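Local coordinates for protein inactive glucansucrase (Lactobacillus reuteri, PDB 5JBD) that is a glycoside hydrolase family 70 member of the TIM-barrel clan, named an inactive glucansucrase, and carries a calcium ion, at residues A[331-339]-A[636-644]. Residues are numbered along the deposited sequence; the frame is centred on the assembly and turned at random.
Sequences LNEKGNPQL and NKEKTFESN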
loop_
_atom_site.group_PDB
_atom_site.type_symbol
_atom_site.label_atom_id
_atom_site.label_comp_id
_atom_site.label_asym_id
_atom_site.label_seq_id
_atom_site.Cartn_x
_atom_site.Cartn_y
_atom_site.Cartn_z
ATOM N N LEU A 331 9.307 14.484 -12.981
ATOM C CA LEU A 331 8.506 14.060 -14.123
ATOM C C LEU A 331 8.595 15.039 -15.311
ATOM O O LEU A 331 8.717 14.594 -16.460
ATOM C CB LEU A 331 7.052 13.788 -13.712
ATOM C CG LEU A 331 6.899 12.512 -12.849
ATOM C CD1 LEU A 331 5.538 12.494 -12.166
ATOM C CD2 LEU A 331 7.117 11.228 -13.658
ATOM N N ASN A 332 8.569 16.339 -15.036
ATOM C CA ASN A 332 8.741 17.345 -16.103
ATOM C C ASN A 332 10.076 17.202 -16.841
ATOM O O ASN A 332 10.109 17.207 -18.072
ATOM C CB ASN A 332 8.582 18.770 -15.550
ATOM C CG ASN A 332 7.153 19.098 -15.173
ATOM O OD1 ASN A 332 6.199 18.622 -15.791
ATOM N ND2 ASN A 332 6.996 19.957 -14.184
ATOM N N GLU A 333 11.158 17.018 -16.089
ATOM C CA GLU A 333 12.488 16.773 -16.670
ATOM C C GLU A 333 12.531 15.514 -17.555
ATOM O O GLU A 333 13.279 15.463 -18.518
ATOM C CB GLU A 333 13.556 16.650 -15.564
ATOM C CG GLU A 333 13.862 17.962 -14.846
ATOM C CD GLU A 333 14.793 17.806 -13.643
ATOM O OE1 GLU A 333 15.171 16.664 -13.279
ATOM O OE2 GLU A 333 15.150 18.834 -13.045
ATOM N N LYS A 334 11.724 14.511 -17.205
ATOM C CA LYS A 334 11.645 13.262 -17.934
ATOM C C LYS A 334 10.634 13.276 -19.083
ATOM O O LYS A 334 10.435 12.260 -19.737
ATOM C CB LYS A 334 11.306 12.119 -16.955
ATOM C CG LYS A 334 12.396 11.861 -15.937
ATOM C CD LYS A 334 11.949 10.842 -14.887
ATOM C CE LYS A 334 13.058 10.538 -13.899
ATOM N NZ LYS A 334 14.233 9.843 -14.506
ATOM N N GLY A 335 9.993 14.411 -19.335
ATOM C CA GLY A 335 8.959 14.456 -20.358
ATOM C C GLY A 335 7.650 13.792 -19.970
ATOM O O GLY A 335 6.856 13.448 -20.849
ATOM N N ASN A 336 7.417 13.640 -18.667
ATOM C CA ASN A 336 6.128 13.234 -18.108
ATOM C C ASN A 336 5.639 11.860 -18.596
ATOM O O ASN A 336 4.588 11.752 -19.214
ATOM C CB ASN A 336 5.083 14.331 -18.359
ATOM C CG ASN A 336 5.544 15.689 -17.869
ATOM O OD1 ASN A 336 5.953 16.528 -18.665
ATOM N ND2 ASN A 336 5.549 15.886 -16.550
ATOM N N PRO A 337 6.411 10.797 -18.320
ATOM C CA PRO A 337 5.983 9.440 -18.670
ATOM C C PRO A 337 4.763 8.924 -17.868
ATOM O O PRO A 337 4.043 8.033 -18.347
ATOM C CB PRO A 337 7.226 8.609 -18.390
ATOM C CG PRO A 337 7.931 9.351 -17.315
ATOM C CD PRO A 337 7.713 10.803 -17.638
ATOM N N GLN A 338 4.542 9.480 -16.681
ATOM C CA GLN A 338 3.322 9.247 -15.874
ATOM C C GLN A 338 2.824 10.567 -15.299
ATOM O O GLN A 338 3.579 11.531 -15.237
ATOM C CB GLN A 338 3.632 8.305 -14.713
ATOM C CG GLN A 338 4.161 6.935 -15.139
ATOM C CD GLN A 338 5.671 6.838 -15.183
ATOM O OE1 GLN A 338 6.385 7.488 -14.396
ATOM N NE2 GLN A 338 6.175 5.971 -16.073
ATOM N N LEU A 339 1.571 10.596 -14.853
ATOM C CA LEU A 339 1.027 11.756 -14.146
ATOM C C LEU A 339 1.574 11.880 -12.724
ATOM O O LEU A 339 1.760 10.879 -12.024
ATOM C CB LEU A 339 -0.492 11.697 -14.061
ATOM C CG LEU A 339 -1.269 11.519 -15.363
ATOM C CD1 LEU A 339 -2.762 11.638 -15.085
ATOM C CD2 LEU A 339 -0.817 12.530 -16.402
ATOM N N ASN A 636 4.028 17.107 -28.872
ATOM C CA ASN A 636 5.400 17.542 -28.624
ATOM C C ASN A 636 6.254 16.304 -28.545
ATOM O O ASN A 636 6.024 15.453 -27.679
ATOM C CB ASN A 636 5.446 18.335 -27.319
ATOM C CG ASN A 636 6.817 18.920 -27.019
ATOM O OD1 ASN A 636 7.859 18.428 -27.479
ATOM N ND2 ASN A 636 6.822 19.962 -26.207
ATOM N N LYS A 637 7.261 16.197 -29.421
ATOM C CA LYS A 637 8.112 15.001 -29.483
ATOM C C LYS A 637 8.848 14.691 -28.181
ATOM O O LYS A 637 9.240 13.560 -27.972
ATOM C CB LYS A 637 9.135 15.071 -30.649
ATOM C CG LYS A 637 10.226 16.120 -30.456
ATOM C CD LYS A 637 11.027 16.433 -31.722
ATOM C CE LYS A 637 12.135 17.454 -31.392
ATOM N NZ LYS A 637 13.365 16.791 -30.868
ATOM N N GLU A 638 9.068 15.695 -27.333
ATOM C CA GLU A 638 9.778 15.525 -26.084
ATOM C C GLU A 638 8.848 15.175 -24.915
ATOM O O GLU A 638 9.337 14.931 -23.802
ATOM C CB GLU A 638 10.545 16.821 -25.719
ATOM C CG GLU A 638 11.373 17.576 -26.778
ATOM C CD GLU A 638 12.631 16.842 -27.229
ATOM O OE1 GLU A 638 12.922 15.736 -26.708
ATOM O OE2 GLU A 638 13.349 17.386 -28.112
ATOM N N LYS A 639 7.532 15.141 -25.150
ATOM C CA LYS A 639 6.576 14.874 -24.092
ATOM C C LYS A 639 5.722 13.630 -24.346
ATOM O O LYS A 639 5.336 13.330 -25.481
ATOM C CB LYS A 639 5.661 16.079 -23.878
ATOM C CG LYS A 639 6.367 17.365 -23.442
ATOM C CD LYS A 639 7.044 17.200 -22.095
ATOM C CE LYS A 639 7.443 18.523 -21.445
ATOM N NZ LYS A 639 7.886 18.340 -20.010
ATOM N N THR A 640 5.381 12.957 -23.259
ATOM C CA THR A 640 4.397 11.876 -23.268
ATOM C C THR A 640 3.046 12.451 -22.801
ATOM O O THR A 640 2.160 12.691 -23.635
ATOM C CB THR A 640 4.930 10.700 -22.441
ATOM O OG1 THR A 640 6.114 10.195 -23.076
ATOM C CG2 THR A 640 3.921 9.567 -22.334
ATOM N N PHE A 641 2.878 12.717 -21.503
ATOM C CA PHE A 641 1.672 13.432 -21.053
ATOM C C PHE A 641 1.835 14.952 -21.158
ATOM O O PHE A 641 2.907 15.487 -20.925
ATOM C CB PHE A 641 1.217 12.969 -19.670
ATOM C CG PHE A 641 0.765 11.546 -19.676
ATOM C CD1 PHE A 641 -0.374 11.184 -20.392
ATOM C CD2 PHE A 641 1.532 10.545 -19.093
ATOM C CE1 PHE A 641 -0.772 9.870 -20.465
ATOM C CE2 PHE A 641 1.137 9.231 -19.177
ATOM C CZ PHE A 641 -0.011 8.890 -19.866
ATOM N N GLU A 642 0.754 15.602 -21.576
ATOM C CA GLU A 642 0.664 17.041 -21.708
ATOM C C GLU A 642 -0.655 17.462 -21.062
ATOM O O GLU A 642 -1.696 16.855 -21.339
ATOM C CB GLU A 642 0.601 17.426 -23.162
ATOM C CG GLU A 642 1.821 17.061 -23.994
ATOM C CD GLU A 642 1.661 17.503 -25.432
ATOM O OE1 GLU A 642 0.609 17.188 -26.026
ATOM O OE2 GLU A 642 2.567 18.166 -25.962
ATOM N N SER A 643 -0.596 18.490 -20.227
ATOM C CA SER A 643 -1.782 19.030 -19.525
ATOM C C SER A 643 -2.505 19.989 -20.452
ATOM O O SER A 643 -2.154 21.160 -20.559
ATOM C CB SER A 643 -1.369 19.713 -18.212
ATOM O OG SER A 643 -2.492 20.004 -17.380
ATOM N N ASN A 644 -3.514 19.479 -21.148
ATOM C CA ASN A 644 -4.281 20.273 -22.114
ATOM C C ASN A 644 -5.734 19.820 -22.065
ATOM O O ASN A 644 -6.077 18.948 -21.263
ATOM C CB ASN A 644 -3.670 20.133 -23.527
ATOM C CG ASN A 644 -3.537 18.687 -23.978
ATOM O OD1 ASN A 644 -4.414 17.859 -23.734
ATOM N ND2 ASN A 644 -2.431 18.380 -24.653
HETATM O O HOH W 1 8.306 11.733 -22.634
HETATM O O HOH W 2 3.927 18.091 -20.477
#
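Gly335 and Lys639 bring their CA atoms within 4.4 Å of each other where a Schellman motif ends helix 326-333 of this TIM-barrel clan protein: Gly335 takes positive phi, and Asn336 N to Leu331 O and Gly335 N to Asn332 O close the C-terminus. The contact ties the turn leading to strand 340-341 of the parallel eight-stranded sheet to the loop preceding helix 645-648. Two nearly straight backbone bonds join the segments: Thr640 N gives to Gly335 O at 2.9 Å and Phe641 N to Asn336 O at 3.0 Å.

The Lys639 side chain can be followed outward. Its CB lies beside Gly335 O; a bend at chi2 (-63°) then lets Lys639 CD pack on Gly335 CA at 3.8 Å, and CE passes Asn336 OD1. At the tip, Lys639 NZ donates to Asn336 OD1 at 3.0 Å, 20° from the Asn336 side-chain carbonyl plane, and weakly to Asn332 O. The Asn336 amide is held at both ends, because ND2 donates to Asn332 OD1, only 6° out of the amide plane.

Farther along, the Leu339 side chain crosses that of Phe641 at about a right angle, its CD2 making an off-centre CH-pi contact 4.3 Å from the ring centroid. Thr640 CG2 lies above one face of the Phe641 ring, displaced toward its rim, whereas Pro337 O sits at the edge, near the ring plane, 3.3 Å from Phe641 CE2.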